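Local coordinates for protein beta-porphyranase A (Bacteroides plebeius, PDB 4AW7) that hydrolyses the sulfated red-seaweed polysaccharide porphyran at beta-D-galactopyranose-(1->4)-alpha-L-galactopyranose-6-sulfate linkages, releasing mostly disaccharides, at residues P138-P143 / K189-A194; E142-P147 / V168-S173; E363-V368 / T455-A460. All coordinates share one frame; numbering follows the deposited sequence. Where two conformers were deposited one is given.

Contact 1: residues P138-P143 / K189-A194; sequences PEFFEP and KVIGYA. With K (potassium ion), chain F.
Strand residues Phe140 and Phe141 run parallel to Lys189 and Val190, tied by three backbone hydrogen bonds. Lys189 N gives to Glu139 O (2.8 Å), Phe141 N to Lys189 O (2.9 Å) and Ile191 N to Phe141 O (3.0 Å), so Lys189 and Phe141 each give and accept one. CA-H...O contacts fill in between them; Glu142 CA lies 3.3 Å from Ile191 O.

Side chains meet on both faces of the pair. On one face CD1 of the Phe140 ring meets CB of Lys189 at 3.8 Å. On the Phe141 and Val190 face, CG1 of Val190 reaches CD of Pro143. The Glu142 chain is extended, CG anti to the backbone N (chi1 -172°); CB of Glu142 rests 3.7 Å from CG1 of Ile191, and its polar end lies against Ala194, OE2 of Glu142 3.3 Å from CB of Ala194.

The buried carboxylate finds its partners elsewhere: Arg69 makes a salt bridge to OE1, and Ser227 and Ser271 hydrogen-bond OE2. Beyond a cis peptide, Tyr193 OH binds the potassium ion (2.9 Å), with Tyr207 and the carbonyl of Tyr197. The pair belongs to the parallel barrel sheet of the catalytic domain, strand 104-106 and strand 225-233 flanking it, with helix 160-179 packed over Phe141, Pro143 and Val190.

Contact 2: residues E142-P147 / V168-S173; sequences EPLNEP and VDFYAS. With GAL (beta-D-galactopyranose), chain D; GLA (alpha-D-galactopyranose), chain B.
Tyr171 reaches from its helix to the loop carrying the inferred proton donor and gives its hydroxyl hydrogen to the carbonyl of Leu144. The bond from Tyr171 OH to Leu144 O is short, 2.6 Å, and enters at a C=O...donor angle of 125°, tilted out of the carbonyl plane. It ties the main chain one residue before Asn145 to the helix.

Ring and apolar contacts make up the rest. Pro143 lies over one face of the Tyr171 ring in a CH-pi contact, its CB 3.9 Å from the ring centroid and 14° off the normal, while CD of Pro143 comes within 3.4 Å of CE1 of Tyr171. Leu144 meets both aromatic side chains: CB sits 3.9 Å from CE2 of Tyr171, and the branched end, crossing Phe170 at about a right angle, brings CD1 to 3.8 Å from CD2 of that ring. CE2 of Phe170 also meets CG of Leu144.

The sugar contacts leave from the same loop. Asn145 ND2 donates an almost straight hydrogen bond to O2 of the galactose (2.8 Å, 170°), and Arg69 bonds its OD1. Glu146, deposited in two conformers, points toward the anomeric end of the sugar; its closest approach there is too short to interpret, and in the given conformer His229 ND1 hydrogen-bonds OE2.

This is the active-site loop at the C-terminal end of strand 136-142, the usual place for catalytic residues in a beta/alpha barrel. Helix 160-179 backs it, strand 189-195 touches Asn145 and Pro147 through Ala194 and Tyr193, and Phe215 of helix 212-219 meets Tyr171 edge-to-face.

Contact 3: residues E363-V368 / T455-A460; sequences ELWKNV and TIVLVA
Leu364, near the end of helix 359-365, reaches across to Thr455 and Val457 on the strand. From CB the chain swings out with CG anti to the backbone N (chi1 174°). CG of Leu364 lies 3.9 Å from CG2 of Val457, and there the two branches part. CD1 of Leu364 settles 3.7 Å from that CG2 of Val457. CD2 of Leu364 goes the other way, 3.8 Å from CG2 of Thr455. Thr455 meets the leucine at about a right angle, its methyl turned to the helix and its OG1 bonded to Asp398. Replacing Leu364 by an alanine removes both branches and would probably open a gap in front of Val457 and leave the Thr455 methyl without this partner.

The segment 455-460 is a strand of the first beta-sandwich domain, so the contact sets the helix end against a face of that sandwich. CG2 of Val457 also lies over the six-membered ring of Trp365 in a CH-pi contact, 4.1 Å from the centroid and 4° off the normal. The indole itself is fixed by Asn298, which accepts from NE1, and by a stack on Phe44. After Trp365 the chain makes a type II turn closed by Val368 N to Trp365 O (3.1 Å), which brings the Val368 side chain back against the strand. CG2 of Val368 touches CG1 of Val457 at 4.1 Å, while Arg424 on strand 421-429 bonds the carbonyls of Leu364 and Lys366.

How the contacts relate
From the N terminus, strand 136-142 leads into both contact 1 and contact 2, which share Glu142 and Pro143. Contact 2 closes first, when helix 160-179 folds back on the loop after the strand; contact 1 closes next, when strand 189-195 joins the sheet. Contact 2 thus lies largely within the longer loop of contact 1, together a beta-alpha-beta crossover. The two touch directly, Ala194 O standing 3.2 Å from Glu146 N, a probable hydrogen bond. Contact 3 opens only later and closes 87 residues on, bringing the end of helix 359-365 to the beta-sandwich. Its centre is about 31 Å from that of contact 1, and no atoms meet.

Contact 1: residues P138-P143 / K189-A194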
loop_
_atom_site.group_PDB
_atom_site.type_symbol
_atom_site.label_atom_id
_atom_site.label_comp_id
_atom_site.label_asym_id
_atom_site.label_seq_id
_atom_site.Cartn_x
_atom_site.Cartn_y
_atom_site.Cartn_z
ATOM N N PRO A 138 -9.720 -17.999 -4.190
ATOM C CA PRO A 138 -9.396 -16.605 -3.838
ATOM C C PRO A 138 -9.210 -15.744 -5.045
ATOM O O PRO A 138 -8.697 -16.180 -6.086
ATOM C CB PRO A 138 -8.066 -16.744 -3.094
ATOM C CG PRO A 138 -7.428 -17.979 -3.714
ATOM C CD PRO A 138 -8.610 -18.923 -3.932
ATOM N N GLU A 139 -9.569 -14.471 -4.917
ATOM C CA GLU A 139 -9.295 -13.551 -5.986
ATOM C C GLU A 139 -7.806 -13.389 -6.232
ATOM O O GLU A 139 -7.403 -13.104 -7.369
ATOM C CB GLU A 139 -9.952 -12.177 -5.712
ATOM C CG GLU A 139 -9.794 -11.175 -6.835
ATOM C CD GLU A 139 -10.550 -9.870 -6.630
ATOM O OE1 GLU A 139 -11.181 -9.680 -5.564
ATOM O OE2 GLU A 139 -10.487 -9.037 -7.549
ATOM N N PHE A 140 -7.008 -13.460 -5.170
ATOM C CA PHE A 140 -5.553 -13.269 -5.258
ATOM C C PHE A 140 -4.842 -14.452 -4.656
ATOM O O PHE A 140 -5.161 -14.906 -3.568
ATOM C CB PHE A 140 -5.102 -12.002 -4.513
ATOM C CG PHE A 140 -5.838 -10.766 -4.949
ATOM C CD1 PHE A 140 -5.447 -10.112 -6.093
ATOM C CD2 PHE A 140 -6.938 -10.290 -4.257
ATOM C CE1 PHE A 140 -6.139 -9.036 -6.558
ATOM C CE2 PHE A 140 -7.623 -9.187 -4.696
ATOM C CZ PHE A 140 -7.245 -8.582 -5.863
ATOM N N PHE A 141 -3.819 -14.934 -5.367
ATOM C CA PHE A 141 -2.906 -15.944 -4.827
ATOM C C PHE A 141 -1.506 -15.330 -4.827
ATOM O O PHE A 141 -1.044 -14.834 -5.842
ATOM C CB PHE A 141 -2.954 -17.224 -5.660
ATOM C CG PHE A 141 -2.094 -18.347 -5.124
ATOM C CD1 PHE A 141 -1.957 -18.588 -3.764
ATOM C CD2 PHE A 141 -1.453 -19.220 -5.991
ATOM C CE1 PHE A 141 -1.187 -19.622 -3.288
ATOM C CE2 PHE A 141 -0.717 -20.296 -5.492
ATOM C CZ PHE A 141 -0.581 -20.491 -4.162
ATOM N N GLU A 142 -0.866 -15.405 -3.667
ATOM C CA GLU A 142 0.438 -14.795 -3.379
ATOM C C GLU A 142 1.309 -15.949 -2.859
ATOM O O GLU A 142 1.380 -16.196 -1.653
ATOM C CB GLU A 142 0.239 -13.691 -2.357
ATOM C CG GLU A 142 1.444 -12.826 -2.062
ATOM C CD GLU A 142 1.152 -11.762 -1.002
ATOM O OE1 GLU A 142 0.438 -12.066 -0.027
ATOM O OE2 GLU A 142 1.690 -10.636 -1.175
ATOM N N PRO A 143 1.906 -16.738 -3.789
ATOM C CA PRO A 143 2.432 -18.062 -3.445
ATOM C C PRO A 143 3.245 -18.261 -2.167
ATOM O O PRO A 143 3.074 -19.255 -1.511
ATOM C CB PRO A 143 3.238 -18.381 -4.701
ATOM C CG PRO A 143 2.401 -17.867 -5.813
ATOM C CD PRO A 143 1.728 -16.627 -5.251
ATOM N N LYS A 189 -5.965 -13.696 -9.727
ATOM C CA LYS A 189 -4.794 -12.872 -9.991
ATOM C C LYS A 189 -3.640 -13.369 -9.149
ATOM O O LYS A 189 -3.796 -13.618 -7.969
ATOM C CB LYS A 189 -5.067 -11.429 -9.641
ATOM C CG LYS A 189 -6.204 -10.790 -10.377
ATOM C CD LYS A 189 -6.053 -10.684 -11.830
ATOM C CE LYS A 189 -7.442 -10.465 -12.503
ATOM N NZ LYS A 189 -8.240 -9.460 -11.784
ATOM N N VAL A 190 -2.480 -13.525 -9.790
ATOM C CA VAL A 190 -1.288 -13.997 -9.116
ATOM C C VAL A 190 -0.370 -12.810 -8.832
ATOM O O VAL A 190 -0.100 -12.028 -9.718
ATOM C CB VAL A 190 -0.578 -15.121 -9.923
ATOM C CG1 VAL A 190 0.596 -15.638 -9.130
ATOM C CG2 VAL A 190 -1.554 -16.244 -10.261
ATOM N N ILE A 191 0.040 -12.664 -7.575
ATOM C CA ILE A 191 0.834 -11.526 -7.130
ATOM C C ILE A 191 2.067 -12.019 -6.395
ATOM O O ILE A 191 2.034 -13.098 -5.784
ATOM C CB ILE A 191 -0.014 -10.556 -6.284
ATOM C CG1 ILE A 191 -0.623 -11.266 -5.081
ATOM C CG2 ILE A 191 -1.086 -9.887 -7.135
ATOM C CD1 ILE A 191 -1.255 -10.344 -4.016
ATOM N N GLY A 192 3.127 -11.236 -6.418
ATOM C CA GLY A 192 4.321 -11.585 -5.655
ATOM C C GLY A 192 5.257 -10.424 -5.545
ATOM O O GLY A 192 5.105 -9.426 -6.249
ATOM N N TYR A 193 6.262 -10.505 -4.681
ATOM C CA TYR A 193 6.675 -11.677 -3.887
ATOM C C TYR A 193 6.413 -11.563 -2.395
ATOM O O TYR A 193 7.017 -12.266 -1.623
ATOM C CB TYR A 193 8.150 -12.013 -4.165
ATOM C CG TYR A 193 9.144 -10.948 -3.734
ATOM C CD1 TYR A 193 9.713 -10.945 -2.470
ATOM C CD2 TYR A 193 9.549 -9.950 -4.615
ATOM C CE1 TYR A 193 10.625 -9.973 -2.092
ATOM C CE2 TYR A 193 10.447 -8.996 -4.230
ATOM C CZ TYR A 193 10.971 -8.992 -2.978
ATOM O OH TYR A 193 11.911 -8.014 -2.592
ATOM N N ALA A 194 5.489 -10.702 -2.004
ATOM C CA ALA A 194 5.141 -10.513 -0.606
ATOM C C ALA A 194 6.357 -10.029 0.158
ATOM O O ALA A 194 6.703 -10.549 1.230
ATOM C CB ALA A 194 4.545 -11.804 0.032
HETATM K K K F . 12.243 -7.915 0.247
#

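Contact 2: residues E142-P147 / V168-S173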
loop_
_atom_site.group_PDB
_atom_site.type_symbol
_atom_site.label_atom_id
_atom_site.label_comp_id
_atom_site.label_asym_id
_atom_site.label_seq_id
_atom_site.Cartn_x
_atom_site.Cartn_y
_atom_site.Cartn_z
ATOM N N GLU A 142 -0.866 -15.405 -3.667
ATOM C CA GLU A 142 0.438 -14.795 -3.379
ATOM C C GLU A 142 1.309 -15.949 -2.859
ATOM O O GLU A 142 1.380 -16.196 -1.653
ATOM C CB GLU A 142 0.239 -13.691 -2.357
ATOM C CG GLU A 142 1.444 -12.826 -2.062
ATOM C CD GLU A 142 1.152 -11.762 -1.002
ATOM O OE1 GLU A 142 0.438 -12.066 -0.027
ATOM O OE2 GLU A 142 1.690 -10.636 -1.175
ATOM N N PRO A 143 1.906 -16.738 -3.789
ATOM C CA PRO A 143 2.432 -18.062 -3.445
ATOM C C PRO A 143 3.245 -18.261 -2.167
ATOM O O PRO A 143 3.074 -19.255 -1.511
ATOM C CB PRO A 143 3.238 -18.381 -4.701
ATOM C CG PRO A 143 2.401 -17.867 -5.813
ATOM C CD PRO A 143 1.728 -16.627 -5.251
ATOM N N LEU A 144 4.204 -17.374 -1.879
ATOM C CA LEU A 144 5.028 -17.502 -0.679
ATOM C C LEU A 144 5.168 -16.179 0.041
ATOM O O LEU A 144 5.612 -15.202 -0.560
ATOM C CB LEU A 144 6.421 -18.029 -1.044
ATOM C CG LEU A 144 6.546 -19.371 -1.748
ATOM C CD1 LEU A 144 7.974 -19.588 -2.228
ATOM C CD2 LEU A 144 6.135 -20.522 -0.760
ATOM N N ASN A 145 4.830 -16.165 1.302
ATOM C CA ASN A 145 4.968 -14.968 2.114
ATOM C C ASN A 145 6.420 -14.739 2.501
ATOM O O ASN A 145 7.106 -15.680 2.929
ATOM C CB ASN A 145 4.158 -15.140 3.377
ATOM C CG ASN A 145 4.181 -13.892 4.238
ATOM O OD1 ASN A 145 3.857 -12.792 3.759
ATOM N ND2 ASN A 145 4.559 -14.042 5.510
ATOM N N GLU A 146 6.881 -13.488 2.394
ATOM C CA GLU A 146 8.240 -13.062 2.773
ATOM C C GLU A 146 9.311 -14.130 2.518
ATOM O O GLU A 146 10.042 -14.555 3.409
ATOM C CB GLU A 146 8.245 -12.551 4.191
ATOM C CG GLU A 146 7.239 -11.408 4.344
ATOM C CD GLU A 146 7.349 -10.705 5.641
ATOM O OE1 GLU A 146 8.032 -11.200 6.553
ATOM O OE2 GLU A 146 6.713 -9.631 5.761
ATOM N N PRO A 147 9.440 -14.514 1.241
ATOM C CA PRO A 147 10.255 -15.692 0.978
ATOM C C PRO A 147 11.746 -15.480 1.142
ATOM O O PRO A 147 12.424 -16.364 1.664
ATOM C CB PRO A 147 9.924 -16.032 -0.492
ATOM C CG PRO A 147 9.463 -14.715 -1.104
ATOM C CD PRO A 147 8.742 -14.041 0.030
ATOM N N VAL A 168 11.625 -17.723 -6.853
ATOM C CA VAL A 168 11.106 -16.959 -7.973
ATOM C C VAL A 168 10.594 -17.887 -9.076
ATOM O O VAL A 168 9.549 -17.632 -9.672
ATOM C CB VAL A 168 12.122 -15.937 -8.489
ATOM C CG1 VAL A 168 11.620 -15.199 -9.731
ATOM C CG2 VAL A 168 12.463 -14.915 -7.370
ATOM N N ASP A 169 11.314 -18.990 -9.352
ATOM C CA ASP A 169 10.874 -19.950 -10.351
ATOM C C ASP A 169 9.546 -20.615 -9.951
ATOM O O ASP A 169 8.718 -20.920 -10.806
ATOM C CB ASP A 169 11.965 -21.001 -10.570
ATOM C CG ASP A 169 13.149 -20.485 -11.331
ATOM O OD1 ASP A 169 13.077 -19.425 -11.992
ATOM O OD2 ASP A 169 14.207 -21.190 -11.288
ATOM N N PHE A 170 9.365 -20.844 -8.659
ATOM C CA PHE A 170 8.122 -21.385 -8.089
ATOM C C PHE A 170 6.989 -20.402 -8.399
ATOM O O PHE A 170 5.957 -20.790 -8.974
ATOM C CB PHE A 170 8.371 -21.592 -6.595
ATOM C CG PHE A 170 7.277 -22.250 -5.791
ATOM C CD1 PHE A 170 7.227 -23.613 -5.635
ATOM C CD2 PHE A 170 6.381 -21.478 -5.063
ATOM C CE1 PHE A 170 6.299 -24.202 -4.809
ATOM C CE2 PHE A 170 5.476 -22.043 -4.224
ATOM C CZ PHE A 170 5.405 -23.422 -4.107
ATOM N N TYR A 171 7.190 -19.133 -8.058
ATOM C CA TYR A 171 6.207 -18.108 -8.418
ATOM C C TYR A 171 5.878 -18.103 -9.925
ATOM O O TYR A 171 4.706 -18.064 -10.339
ATOM C CB TYR A 171 6.699 -16.712 -8.028
ATOM C CG TYR A 171 6.277 -16.193 -6.670
ATOM C CD1 TYR A 171 5.115 -15.455 -6.524
ATOM C CD2 TYR A 171 7.056 -16.356 -5.524
ATOM C CE1 TYR A 171 4.711 -14.970 -5.319
ATOM C CE2 TYR A 171 6.667 -15.839 -4.297
ATOM C CZ TYR A 171 5.482 -15.121 -4.200
ATOM O OH TYR A 171 5.018 -14.556 -3.035
ATOM N N ALA A 172 6.920 -18.121 -10.758
ATOM C CA ALA A 172 6.739 -18.025 -12.199
ATOM C C ALA A 172 5.925 -19.188 -12.726
ATOM O O ALA A 172 5.009 -18.998 -13.531
ATOM C CB ALA A 172 8.106 -17.977 -12.920
ATOM N N SER A 173 6.245 -20.393 -12.266
ATOM C CA SER A 173 5.537 -21.563 -12.706
ATOM C C SER A 173 4.059 -21.495 -12.343
ATOM O O SER A 173 3.169 -21.880 -13.098
ATOM C CB SER A 173 6.196 -22.818 -12.125
ATOM O OG SER A 173 5.465 -23.950 -12.540
HETATM C C1 GAL D . 5.531 -9.839 8.168
HETATM C C2 GAL D . 4.870 -11.212 8.394
HETATM C C3 GAL D . 3.805 -11.138 9.473
HETATM C C4 GAL D . 4.277 -10.379 10.688
HETATM C C5 GAL D . 4.792 -8.995 10.257
HETATM C C6 GAL D . 4.996 -8.085 11.524
HETATM O O1 GAL D . 6.587 -10.016 7.141
HETATM O O2 GAL D . 4.340 -11.720 7.127
HETATM O O3 GAL D . 3.471 -12.410 9.961
HETATM O O4 GAL D . 5.316 -11.120 11.357
HETATM O O5 GAL D . 5.981 -9.271 9.383
HETATM O O6 GAL D . 3.726 -7.334 11.765
HETATM C C1 GLA B . 5.531 -9.839 8.168
HETATM C C2 GLA B . 4.870 -11.212 8.394
HETATM C C3 GLA B . 3.805 -11.138 9.473
HETATM C C4 GLA B . 4.277 -10.379 10.688
HETATM C C5 GLA B . 4.792 -8.995 10.257
HETATM C C6 GLA B . 4.996 -8.085 11.524
HETATM O O1 GLA B . 4.832 -8.943 7.413
HETATM O O2 GLA B . 4.340 -11.720 7.127
HETATM O O3 GLA B . 3.471 -12.410 9.961
HETATM O O4 GLA B . 5.316 -11.120 11.357
HETATM O O5 GLA B . 5.981 -9.271 9.383
HETATM O O6 GLA B . 3.726 -7.334 11.765
#

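Contact 3: residues E363-V368 / T455-A460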
loop_
_atom_site.group_PDB
_atom_site.type_symbol
_atom_site.label_atom_id
_atom_site.label_comp_id
_atom_site.label_asym_id
_atom_site.label_seq_id
_atom_site.Cartn_x
_atom_site.Cartn_y
_atom_site.Cartn_z
ATOM N N GLU A 363 -13.953 2.888 12.609
ATOM C CA GLU A 363 -14.972 3.893 12.960
ATOM C C GLU A 363 -14.684 5.219 12.240
ATOM O O GLU A 363 -15.581 5.829 11.658
ATOM C CB GLU A 363 -15.018 4.114 14.466
ATOM C CG GLU A 363 -16.238 4.951 14.880
ATOM C CD GLU A 363 -17.543 4.140 14.717
ATOM O OE1 GLU A 363 -17.605 3.092 15.296
ATOM O OE2 GLU A 363 -18.507 4.521 13.985
ATOM N N LEU A 364 -13.415 5.626 12.233
ATOM C CA LEU A 364 -13.034 6.893 11.653
ATOM C C LEU A 364 -13.458 6.971 10.177
ATOM O O LEU A 364 -13.868 8.037 9.694
ATOM C CB LEU A 364 -11.501 7.054 11.753
ATOM C CG LEU A 364 -10.834 8.245 11.096
ATOM C CD1 LEU A 364 -11.300 9.534 11.802
ATOM C CD2 LEU A 364 -9.324 8.125 11.123
ATOM N N TRP A 365 -13.294 5.861 9.468
ATOM C CA TRP A 365 -13.560 5.789 8.047
ATOM C C TRP A 365 -14.925 5.237 7.689
ATOM O O TRP A 365 -15.253 5.059 6.526
ATOM C CB TRP A 365 -12.444 4.984 7.365
ATOM C CG TRP A 365 -11.121 5.703 7.409
ATOM C CD1 TRP A 365 -10.096 5.485 8.257
ATOM C CD2 TRP A 365 -10.734 6.802 6.576
ATOM N NE1 TRP A 365 -9.088 6.376 8.012
ATOM C CE2 TRP A 365 -9.455 7.193 6.973
ATOM C CE3 TRP A 365 -11.337 7.454 5.508
ATOM C CZ2 TRP A 365 -8.759 8.219 6.332
ATOM C CZ3 TRP A 365 -10.640 8.496 4.884
ATOM C CH2 TRP A 365 -9.354 8.832 5.298
ATOM N N LYS A 366 -15.771 4.982 8.683
ATOM C CA LYS A 366 -17.059 4.372 8.386
ATOM C C LYS A 366 -17.902 5.306 7.513
ATOM O O LYS A 366 -17.912 6.526 7.687
ATOM C CB LYS A 366 -17.801 4.004 9.683
ATOM C CG LYS A 366 -19.065 3.128 9.439
ATOM C CD LYS A 366 -19.674 2.735 10.792
ATOM C CE LYS A 366 -21.129 2.247 10.731
ATOM N NZ LYS A 366 -21.554 1.728 12.026
ATOM N N ASN A 367 -18.577 4.723 6.543
ATOM C CA ASN A 367 -19.418 5.444 5.576
ATOM C C ASN A 367 -18.701 6.289 4.559
ATOM O O ASN A 367 -19.329 6.781 3.637
ATOM C CB ASN A 367 -20.552 6.227 6.277
ATOM C CG ASN A 367 -21.546 5.278 6.973
ATOM O OD1 ASN A 367 -22.148 4.442 6.320
ATOM N ND2 ASN A 367 -21.667 5.405 8.259
ATOM N N VAL A 368 -17.382 6.427 4.673
ATOM C CA VAL A 368 -16.642 7.256 3.732
ATOM C C VAL A 368 -16.598 6.545 2.379
ATOM O O VAL A 368 -16.116 5.429 2.261
ATOM C CB VAL A 368 -15.218 7.586 4.217
ATOM C CG1 VAL A 368 -14.432 8.359 3.145
ATOM C CG2 VAL A 368 -15.252 8.348 5.549
ATOM N N THR A 455 -5.428 11.832 12.797
ATOM C CA THR A 455 -6.140 11.864 11.534
ATOM C C THR A 455 -7.555 12.369 11.802
ATOM O O THR A 455 -8.204 11.915 12.760
ATOM C CB THR A 455 -6.154 10.480 10.884
ATOM O OG1 THR A 455 -4.811 9.979 10.859
ATOM C CG2 THR A 455 -6.773 10.484 9.514
ATOM N N ILE A 456 -8.023 13.253 10.946
ATOM C CA ILE A 456 -9.338 13.875 11.079
ATOM C C ILE A 456 -10.159 13.549 9.828
ATOM O O ILE A 456 -9.661 13.631 8.695
ATOM C CB ILE A 456 -9.189 15.444 11.247
ATOM C CG1 ILE A 456 -8.501 15.761 12.598
ATOM C CG2 ILE A 456 -10.511 16.192 11.119
ATOM C CD1 ILE A 456 -7.955 17.191 12.729
ATOM N N VAL A 457 -11.424 13.226 10.024
ATOM C CA VAL A 457 -12.395 13.105 8.953
ATOM C C VAL A 457 -13.568 14.007 9.295
ATOM O O VAL A 457 -14.215 13.847 10.348
ATOM C CB VAL A 457 -12.852 11.636 8.750
ATOM C CG1 VAL A 457 -13.997 11.540 7.765
ATOM C CG2 VAL A 457 -11.695 10.766 8.312
ATOM N N LEU A 458 -13.794 14.986 8.434
ATOM C CA LEU A 458 -14.963 15.849 8.499
ATOM C C LEU A 458 -16.042 15.278 7.588
ATOM O O LEU A 458 -15.769 14.893 6.444
ATOM C CB LEU A 458 -14.581 17.230 8.007
ATOM C CG LEU A 458 -13.562 17.997 8.851
ATOM C CD1 LEU A 458 -12.916 19.119 8.065
ATOM C CD2 LEU A 458 -14.230 18.570 10.071
ATOM N N VAL A 459 -17.266 15.212 8.113
ATOM C CA VAL A 459 -18.424 14.680 7.397
ATOM C C VAL A 459 -19.451 15.793 7.373
ATOM O O VAL A 459 -19.732 16.417 8.408
ATOM C CB VAL A 459 -18.997 13.426 8.062
ATOM C CG1 VAL A 459 -20.192 12.861 7.236
ATOM C CG2 VAL A 459 -17.913 12.416 8.298
ATOM N N ALA A 460 -19.992 16.076 6.203
ATOM C CA ALA A 460 -20.960 17.172 6.096
ATOM C C ALA A 460 -21.995 16.875 5.042
ATOM O O ALA A 460 -21.785 16.022 4.169
ATOM C CB ALA A 460 -20.224 18.455 5.742
#